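Local coordinates for lysozyme M1 (Streptomyces coelicolor, PDB 1JFX), which hydrolyses the beta-1,4 linkages between N-acetylmuramic acid and N-acetylglucosamine in bacterial peptidoglycan, acting on O-acetylated muramic acid as well, at residues S112-H124 with W143-K157. Sequence-based numbering, arbitrary orientation.
Sequences STTQMRTWINDFH and WWNTCTGSWNGMAAK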
ATOM      1  N   SER A 112      -6.627 -21.879  -2.746  1.00 11.08           N
ATOM      2  CA  SER A 112      -7.324 -22.282  -1.529  1.00 11.30           C
ATOM      3  C   SER A 112      -6.835 -21.314  -0.456  1.00 11.80           C
ATOM      4  O   SER A 112      -5.892 -20.545  -0.694  1.00 11.13           O
ATOM      5  CB  SER A 112      -6.960 -23.718  -1.123  1.00 12.53           C
ATOM      6  OG  SER A 112      -5.575 -23.842  -0.826  1.00 13.48           O
ATOM      7  N   THR A 113      -7.462 -21.332   0.716  1.00 11.46           N
ATOM      8  CA  THR A 113      -7.032 -20.426   1.773  1.00 11.38           C
ATOM      9  C   THR A 113      -5.597 -20.753   2.160  1.00 11.94           C
ATOM     10  O   THR A 113      -4.808 -19.849   2.428  1.00 12.41           O
ATOM     11  CB  THR A 113      -7.932 -20.493   3.045  1.00 12.53           C
ATOM     12  OG1 THR A 113      -8.020 -21.841   3.521  1.00 13.54           O
ATOM     13  CG2 THR A 113      -9.333 -19.949   2.738  1.00 13.71           C
ATOM     14  N   THR A 114      -5.246 -22.042   2.172  1.00 11.33           N
ATOM     15  CA  THR A 114      -3.888 -22.428   2.530  1.00 12.27           C
ATOM     16  C   THR A 114      -2.883 -21.954   1.468  1.00 12.03           C
ATOM     17  O   THR A 114      -1.791 -21.481   1.802  1.00 13.26           O
ATOM     18  CB  THR A 114      -3.770 -23.966   2.721  1.00 16.25           C
ATOM     19  OG1 THR A 114      -4.594 -24.367   3.825  1.00 19.51           O
ATOM     20  CG2 THR A 114      -2.325 -24.367   3.006  1.00 18.84           C
ATOM     21  N   GLN A 115      -3.236 -22.077   0.192  1.00 10.95           N
ATOM     22  CA  GLN A 115      -2.330 -21.628  -0.863  1.00 11.48           C
ATOM     23  C   GLN A 115      -2.169 -20.114  -0.829  1.00 10.08           C
ATOM     24  O   GLN A 115      -1.099 -19.588  -1.143  1.00 10.88           O
ATOM     25  CB  GLN A 115      -2.841 -22.030  -2.246  1.00 13.10           C
ATOM     26  CG  GLN A 115      -2.798 -23.522  -2.524  1.00 15.49           C
ATOM     27  CD  GLN A 115      -3.487 -23.858  -3.829  1.00 18.93           C
ATOM     28  OE1 GLN A 115      -4.609 -23.410  -4.081  1.00 14.13           O
ATOM     29  NE2 GLN A 115      -2.819 -24.647  -4.673  1.00 21.83           N
ATOM     30  N   MET A 116      -3.235 -19.415  -0.456  1.00  9.20           N
ATOM     31  CA  MET A 116      -3.176 -17.961  -0.422  1.00  8.47           C
ATOM     32  C   MET A 116      -2.296 -17.525   0.736  1.00  8.55           C
ATOM     33  O   MET A 116      -1.552 -16.557   0.618  1.00  8.65           O
ATOM     34  CB  MET A 116      -4.575 -17.360  -0.270  1.00  7.58           C
ATOM     35  CG  MET A 116      -4.592 -15.830  -0.338  1.00  7.63           C
ATOM     36  SD  MET A 116      -3.989 -15.174  -1.905  1.00  9.44           S
ATOM     37  CE  MET A 116      -5.450 -15.464  -2.953  1.00  7.57           C
ATOM     38  N   ARG A 117      -2.384 -18.233   1.861  1.00  8.06           N
ATOM     39  CA  ARG A 117      -1.540 -17.900   3.001  1.00  8.40           C
ATOM     40  C   ARG A 117      -0.084 -18.059   2.575  1.00  8.09           C
ATOM     41  O   ARG A 117       0.755 -17.211   2.863  1.00  9.22           O
ATOM     42  CB  ARG A 117      -1.833 -18.827   4.180  1.00  6.95           C
ATOM     43  CG  ARG A 117      -3.187 -18.571   4.794  1.00  7.91           C
ATOM     44  CD  ARG A 117      -3.473 -19.517   5.942  1.00  7.21           C
ATOM     45  NE  ARG A 117      -4.783 -19.239   6.519  1.00  7.70           N
ATOM     46  CZ  ARG A 117      -5.202 -19.733   7.680  1.00 12.45           C
ATOM     47  NH1 ARG A 117      -4.414 -20.537   8.383  1.00 12.17           N
ATOM     48  NH2 ARG A 117      -6.396 -19.395   8.153  1.00 10.71           N
ATOM     49  N   THR A 118       0.212 -19.157   1.885  1.00  7.78           N
ATOM     50  CA  THR A 118       1.569 -19.409   1.415  1.00  7.93           C
ATOM     51  C   THR A 118       2.023 -18.312   0.462  1.00  8.18           C
ATOM     52  O   THR A 118       3.152 -17.832   0.560  1.00  8.36           O
ATOM     53  CB  THR A 118       1.652 -20.772   0.703  1.00  9.63           C
ATOM     54  OG1 THR A 118       1.378 -21.806   1.656  1.00 14.41           O
ATOM     55  CG2 THR A 118       3.052 -21.001   0.099  1.00 11.57           C
ATOM     56  N   TRP A 119       1.142 -17.918  -0.449  1.00  7.14           N
ATOM     57  CA  TRP A 119       1.470 -16.883  -1.430  1.00  8.18           C
ATOM     58  C   TRP A 119       1.866 -15.572  -0.736  1.00  8.36           C
ATOM     59  O   TRP A 119       2.873 -14.938  -1.088  1.00  6.78           O
ATOM     60  CB  TRP A 119       0.260 -16.653  -2.358  1.00  7.92           C
ATOM     61  CG  TRP A 119       0.601 -15.940  -3.659  1.00  7.41           C
ATOM     62  CD1 TRP A 119       0.794 -16.522  -4.877  1.00  7.55           C
ATOM     63  CD2 TRP A 119       0.809 -14.528  -3.850  1.00  8.76           C
ATOM     64  NE1 TRP A 119       1.110 -15.567  -5.820  1.00  8.16           N
ATOM     65  CE2 TRP A 119       1.128 -14.335  -5.213  1.00  9.72           C
ATOM     66  CE3 TRP A 119       0.758 -13.408  -2.999  1.00  6.83           C
ATOM     67  CZ2 TRP A 119       1.398 -13.066  -5.747  1.00  6.87           C
ATOM     68  CZ3 TRP A 119       1.027 -12.143  -3.531  1.00  7.74           C
ATOM     69  CH2 TRP A 119       1.343 -11.986  -4.888  1.00  7.91           C
ATOM     70  N   ILE A 120       1.065 -15.163   0.245  1.00  8.57           N
ATOM     71  CA  ILE A 120       1.327 -13.928   0.981  1.00  8.28           C
ATOM     72  C   ILE A 120       2.612 -14.070   1.799  1.00  9.18           C
ATOM     73  O   ILE A 120       3.430 -13.153   1.858  1.00  8.41           O
ATOM     74  CB  ILE A 120       0.125 -13.591   1.903  1.00  6.75           C
ATOM     75  CG1 ILE A 120      -1.093 -13.230   1.044  1.00  9.22           C
ATOM     76  CG2 ILE A 120       0.488 -12.444   2.848  1.00  8.63           C
ATOM     77  CD1 ILE A 120      -2.427 -13.274   1.798  1.00  9.47           C
ATOM     78  N   ASN A 121       2.804 -15.228   2.417  1.00  8.97           N
ATOM     79  CA  ASN A 121       4.012 -15.442   3.207  1.00  9.93           C
ATOM     80  C   ASN A 121       5.249 -15.371   2.304  1.00  8.54           C
ATOM     81  O   ASN A 121       6.287 -14.810   2.684  1.00  8.71           O
ATOM     82  CB  ASN A 121       3.964 -16.808   3.887  1.00 11.96           C
ATOM     83  CG  ASN A 121       4.973 -16.924   5.000  1.00 21.68           C
ATOM     84  OD1 ASN A 121       4.916 -16.175   5.975  1.00 29.27           O
ATOM     85  ND2 ASN A 121       5.906 -17.853   4.864  1.00 25.89           N
ATOM     86  N   ASP A 122       5.133 -15.940   1.105  1.00  7.23           N
ATOM     87  CA  ASP A 122       6.241 -15.938   0.159  1.00  8.46           C
ATOM     88  C   ASP A 122       6.555 -14.519  -0.313  1.00  8.77           C
ATOM     89  O   ASP A 122       7.727 -14.142  -0.439  1.00  9.52           O
ATOM     90  CB  ASP A 122       5.928 -16.828  -1.052  1.00  8.52           C
ATOM     91  CG  ASP A 122       5.977 -18.317  -0.723  1.00  8.97           C
ATOM     92  OD1 ASP A 122       6.445 -18.681   0.378  1.00 10.22           O
ATOM     93  OD2 ASP A 122       5.563 -19.123  -1.591  1.00 10.58           O
ATOM     94  N   PHE A 123       5.518 -13.735  -0.591  1.00  7.70           N
ATOM     95  CA  PHE A 123       5.734 -12.363  -1.025  1.00  6.37           C
ATOM     96  C   PHE A 123       6.421 -11.593   0.104  1.00  7.66           C
ATOM     97  O   PHE A 123       7.384 -10.853  -0.121  1.00  7.21           O
ATOM     98  CB  PHE A 123       4.405 -11.688  -1.407  1.00  8.13           C
ATOM     99  CG  PHE A 123       4.571 -10.351  -2.095  1.00  6.79           C
ATOM    100  CD1 PHE A 123       4.938  -9.211  -1.375  1.00  7.34           C
ATOM    101  CD2 PHE A 123       4.376 -10.238  -3.471  1.00  6.37           C
ATOM    102  CE1 PHE A 123       5.109  -7.971  -2.033  1.00  8.00           C
ATOM    103  CE2 PHE A 123       4.536  -9.018  -4.132  1.00  6.21           C
ATOM    104  CZ  PHE A 123       4.905  -7.877  -3.414  1.00  5.55           C
ATOM    105  N   HIS A 124       5.941 -11.774   1.326  1.00  7.57           N
ATOM    106  CA  HIS A 124       6.547 -11.083   2.450  1.00  6.99           C
ATOM    107  C   HIS A 124       8.015 -11.495   2.627  1.00  6.74           C
ATOM    108  O   HIS A 124       8.887 -10.648   2.799  1.00  7.16           O
ATOM    109  CB  HIS A 124       5.759 -11.361   3.746  1.00  7.26           C
ATOM    110  CG  HIS A 124       6.437 -10.851   4.980  1.00  7.12           C
ATOM    111  ND1 HIS A 124       7.515 -11.493   5.555  1.00 11.74           N
ATOM    112  CD2 HIS A 124       6.237  -9.726   5.711  1.00  9.21           C
ATOM    113  CE1 HIS A 124       7.951 -10.783   6.581  1.00 11.50           C
ATOM    114  NE2 HIS A 124       7.195  -9.706   6.696  1.00 10.04           N
ATOM    115  N   TRP A 143     -12.082  -9.255   1.989  1.00  8.03           N
ATOM    116  CA  TRP A 143     -11.175 -10.074   1.213  1.00  6.42           C
ATOM    117  C   TRP A 143     -10.242 -10.852   2.138  1.00  8.36           C
ATOM    118  O   TRP A 143     -10.033 -12.049   1.952  1.00  7.85           O
ATOM    119  CB  TRP A 143     -10.357  -9.220   0.247  1.00  8.11           C
ATOM    120  CG  TRP A 143      -9.624 -10.044  -0.756  1.00  7.44           C
ATOM    121  CD1 TRP A 143     -10.067 -10.401  -2.007  1.00  9.21           C
ATOM    122  CD2 TRP A 143      -8.365 -10.699  -0.575  1.00  8.59           C
ATOM    123  NE1 TRP A 143      -9.155 -11.245  -2.608  1.00  8.93           N
ATOM    124  CE2 TRP A 143      -8.106 -11.444  -1.750  1.00  7.58           C
ATOM    125  CE3 TRP A 143      -7.432 -10.738   0.470  1.00  8.27           C
ATOM    126  CZ2 TRP A 143      -6.953 -12.225  -1.905  1.00  6.64           C
ATOM    127  CZ3 TRP A 143      -6.281 -11.521   0.315  1.00  8.31           C
ATOM    128  CH2 TRP A 143      -6.061 -12.254  -0.870  1.00  7.61           C
ATOM    129  N   TRP A 144      -9.668 -10.179   3.130  1.00  7.93           N
ATOM    130  CA  TRP A 144      -8.770 -10.881   4.037  1.00  7.68           C
ATOM    131  C   TRP A 144      -9.445 -12.078   4.703  1.00  8.90           C
ATOM    132  O   TRP A 144      -8.938 -13.212   4.678  1.00  8.98           O
ATOM    133  CB  TRP A 144      -8.251  -9.947   5.136  1.00  9.85           C
ATOM    134  CG  TRP A 144      -7.203 -10.614   5.966  1.00  8.52           C
ATOM    135  CD1 TRP A 144      -7.360 -11.198   7.200  1.00  8.69           C
ATOM    136  CD2 TRP A 144      -5.849 -10.850   5.578  1.00  7.27           C
ATOM    137  NE1 TRP A 144      -6.178 -11.786   7.594  1.00  7.83           N
ATOM    138  CE2 TRP A 144      -5.236 -11.586   6.616  1.00  7.80           C
ATOM    139  CE3 TRP A 144      -5.088 -10.513   4.443  1.00  7.97           C
ATOM    140  CZ2 TRP A 144      -3.894 -11.992   6.555  1.00  8.25           C
ATOM    141  CZ3 TRP A 144      -3.755 -10.915   4.388  1.00  9.21           C
ATOM    142  CH2 TRP A 144      -3.174 -11.644   5.438  1.00  9.43           C
ATOM    143  N   ASN A 145     -10.604 -11.837   5.294  1.00  9.13           N
ATOM    144  CA  ASN A 145     -11.275 -12.922   5.977  1.00  9.66           C
ATOM    145  C   ASN A 145     -11.696 -14.043   5.034  1.00  9.26           C
ATOM    146  O   ASN A 145     -11.473 -15.225   5.316  1.00 11.06           O
ATOM    147  CB  ASN A 145     -12.448 -12.367   6.791  1.00 12.87           C
ATOM    148  CG  ASN A 145     -11.973 -11.595   8.023  1.00 14.65           C
ATOM    149  OD1 ASN A 145     -10.903 -11.887   8.576  1.00 12.10           O
ATOM    150  ND2 ASN A 145     -12.763 -10.618   8.462  1.00 17.87           N
ATOM    151  N   THR A 146     -12.261 -13.682   3.893  1.00  8.63           N
ATOM    152  CA  THR A 146     -12.682 -14.688   2.940  1.00  7.95           C
ATOM    153  C   THR A 146     -11.553 -15.486   2.310  1.00  8.14           C
ATOM    154  O   THR A 146     -11.550 -16.726   2.368  1.00  9.59           O
ATOM    155  CB  THR A 146     -13.520 -14.047   1.828  1.00  9.99           C
ATOM    156  OG1 THR A 146     -14.755 -13.606   2.393  1.00 11.55           O
ATOM    157  CG2 THR A 146     -13.784 -15.034   0.690  1.00  8.12           C
ATOM    158  N   CYS A 147     -10.583 -14.789   1.721  1.00  8.10           N
ATOM    159  CA  CYS A 147      -9.512 -15.475   1.025  1.00  7.42           C
ATOM    160  C   CYS A 147      -8.380 -16.070   1.851  1.00  8.63           C
ATOM    161  O   CYS A 147      -7.668 -16.941   1.363  1.00  8.44           O
ATOM    162  CB  CYS A 147      -8.956 -14.571  -0.069  1.00  6.89           C
ATOM    163  SG  CYS A 147     -10.183 -14.053  -1.314  1.00  9.09           S
ATOM    164  N   THR A 148      -8.199 -15.625   3.092  1.00  9.24           N
ATOM    165  CA  THR A 148      -7.154 -16.230   3.918  1.00  9.55           C
ATOM    166  C   THR A 148      -7.782 -17.056   5.027  1.00 10.66           C
ATOM    167  O   THR A 148      -7.088 -17.704   5.805  1.00 10.53           O
ATOM    168  CB  THR A 148      -6.213 -15.187   4.576  1.00  9.25           C
ATOM    169  OG1 THR A 148      -6.856 -14.559   5.696  1.00  9.57           O
ATOM    170  CG2 THR A 148      -5.819 -14.135   3.569  1.00  8.19           C
ATOM    171  N   GLY A 149      -9.107 -17.044   5.095  1.00 11.97           N
ATOM    172  CA  GLY A 149      -9.757 -17.787   6.157  1.00 11.64           C
ATOM    173  C   GLY A 149      -9.469 -17.175   7.516  1.00 10.98           C
ATOM    174  O   GLY A 149      -9.140 -17.890   8.468  1.00 10.43           O
ATOM    175  N   SER A 150      -9.590 -15.851   7.601  1.00  9.64           N
ATOM    176  CA  SER A 150      -9.376 -15.094   8.832  1.00 11.72           C
ATOM    177  C   SER A 150      -8.029 -15.429   9.464  1.00 11.02           C
ATOM    178  O   SER A 150      -7.933 -15.694  10.655  1.00 12.88           O
ATOM    179  CB  SER A 150     -10.509 -15.377   9.826  1.00 14.13           C
ATOM    180  OG  SER A 150     -11.767 -15.067   9.247  1.00 13.42           O
ATOM    181  N   TRP A 151      -6.980 -15.369   8.652  1.00 10.91           N
ATOM    182  CA  TRP A 151      -5.632 -15.717   9.089  1.00 11.26           C
ATOM    183  C   TRP A 151      -4.946 -14.696  10.005  1.00 10.75           C
ATOM    184  O   TRP A 151      -4.950 -13.495   9.719  1.00  9.32           O
ATOM    185  CB  TRP A 151      -4.790 -15.959   7.828  1.00  9.12           C
ATOM    186  CG  TRP A 151      -3.405 -16.518   8.029  1.00 10.72           C
ATOM    187  CD1 TRP A 151      -3.017 -17.499   8.899  1.00  9.27           C
ATOM    188  CD2 TRP A 151      -2.247 -16.194   7.251  1.00  9.65           C
ATOM    189  NE1 TRP A 151      -1.685 -17.809   8.708  1.00 10.77           N
ATOM    190  CE2 TRP A 151      -1.192 -17.022   7.700  1.00 10.16           C
ATOM    191  CE3 TRP A 151      -2.000 -15.286   6.210  1.00 10.92           C
ATOM    192  CZ2 TRP A 151       0.091 -16.965   7.142  1.00 11.83           C
ATOM    193  CZ3 TRP A 151      -0.723 -15.233   5.654  1.00 10.93           C
ATOM    194  CH2 TRP A 151       0.300 -16.066   6.122  1.00 11.65           C
ATOM    195  N   ASN A 152      -4.365 -15.180  11.113  1.00 10.36           N
ATOM    196  CA  ASN A 152      -3.643 -14.320  12.056  1.00  9.66           C
ATOM    197  C   ASN A 152      -2.126 -14.361  11.798  1.00  9.26           C
ATOM    198  O   ASN A 152      -1.352 -13.695  12.480  1.00  9.68           O
ATOM    199  CB  ASN A 152      -3.896 -14.764  13.510  1.00 11.46           C
ATOM    200  CG  ASN A 152      -3.209 -13.852  14.537  1.00 16.97           C
ATOM    201  OD1 ASN A 152      -3.535 -12.668  14.651  1.00 16.96           O
ATOM    202  ND2 ASN A 152      -2.256 -14.404  15.287  1.00 19.06           N
ATOM    203  N   GLY A 153      -1.717 -15.124  10.790  1.00  8.72           N
ATOM    204  CA  GLY A 153      -0.306 -15.302  10.499  1.00  8.82           C
ATOM    205  C   GLY A 153       0.565 -14.123  10.122  1.00  7.77           C
ATOM    206  O   GLY A 153       1.801 -14.225  10.157  1.00  9.76           O
ATOM    207  N   MET A 154      -0.046 -13.009   9.750  1.00  6.92           N
ATOM    208  CA  MET A 154       0.742 -11.840   9.384  1.00  7.35           C
ATOM    209  C   MET A 154       0.672 -10.772  10.454  1.00  8.20           C
ATOM    210  O   MET A 154       1.223  -9.697  10.275  1.00  8.74           O
ATOM    211  CB  MET A 154       0.255 -11.247   8.053  1.00  7.22           C
ATOM    212  CG  MET A 154       0.322 -12.211   6.890  1.00  7.03           C
ATOM    213  SD  MET A 154       1.991 -12.855   6.604  1.00  9.22           S
ATOM    214  CE  MET A 154       2.820 -11.403   5.921  1.00  9.19           C
ATOM    215  N   ALA A 155       0.012 -11.066  11.577  1.00  8.23           N
ATOM    216  CA  ALA A 155      -0.119 -10.071  12.643  1.00  9.32           C
ATOM    217  C   ALA A 155       1.208  -9.480  13.108  1.00  9.80           C
ATOM    218  O   ALA A 155       1.301  -8.273  13.348  1.00 11.11           O
ATOM    219  CB  ALA A 155      -0.873 -10.673  13.841  1.00  9.66           C
ATOM    220  N   ALA A 156       2.240 -10.310  13.220  1.00  9.62           N
ATOM    221  CA  ALA A 156       3.533  -9.802  13.673  1.00 11.46           C
ATOM    222  C   ALA A 156       4.498  -9.552  12.526  1.00 12.22           C
ATOM    223  O   ALA A 156       5.648  -9.182  12.761  1.00 14.58           O
ATOM    224  CB  ALA A 156       4.160 -10.773  14.670  1.00 13.13           C
ATOM    225  N   LYS A 157       4.032  -9.733  11.294  1.00 10.76           N
ATOM    226  CA  LYS A 157       4.897  -9.565  10.125  1.00 10.11           C
ATOM    227  C   LYS A 157       4.632  -8.363   9.232  1.00 10.47           C
ATOM    228  O   LYS A 157       5.564  -7.814   8.660  1.00 12.52           O
ATOM    229  CB  LYS A 157       4.826 -10.800   9.234  1.00 10.45           C
ATOM    230  CG  LYS A 157       5.519 -12.037   9.765  1.00 15.23           C
ATOM    231  CD  LYS A 157       5.397 -13.137   8.725  1.00 14.55           C
ATOM    232  CE  LYS A 157       6.241 -14.343   9.055  1.00 21.64           C
ATOM    233  NZ  LYS A 157       5.999 -15.408   8.040  1.00 22.25           N
TER
HETATM  234  O   HOH W   1      -7.686 -18.875  10.537  0.50  9.71           O
HETATM  235  O   HOH W   2       7.299 -14.488   5.412  1.00 15.17           O
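In the beta/alpha-barrel of this family 25 glycosyl hydrolase, the outer helix 113-131, through its 113-124 part, packs against the connection between barrel strands 136-139 and 160-163, where Arg117 clasps the end of helix 141-148. Its NE and NH2 both take Thr148 O, side-on and within the guanidinium plane, NE at 2.9 Å. A long, positively charged side chain suits this place, since the last carbonyls of a helix lack amide partners of their own. The chain runs extended beyond CG (chi2 179°, chi3 180°) and lies along one face of the Trp151 indole, with CD 3.5 Å from the centroid of the five-membered ring; the guanidinium is tilted just 15° from the ring. Gly153 CA backs the opposite face, and Trp144 NE1 donates in its own ring plane to Trp151 O (3.0 Å), tying the loop to the helix.

Deeper in, Ile120 uses its two branches on different neighbours: CD1 meets Trp144 CZ3 at 3.7 Å and Thr148 CG2, while CG2 touches the methyl of Met154 and the edge of Trp151. Flexible Met116 bends to bring SD to the edge of Trp143, a Met-aromatic contact beside the disulfide Cys108-Cys147; the side chain of Trp143 lies about 5 Å from that of Glu100, a predicted active-site residue.

Farther along, His124 NE2 is hydrogen-bonded to Asp134 OD1 and only weakly to Lys157 O, and Lys157 CB lies over the imidazole face. A water accepts from Lys157 NZ at 3.1 Å and donates to Asn121 O at 2.9 Å.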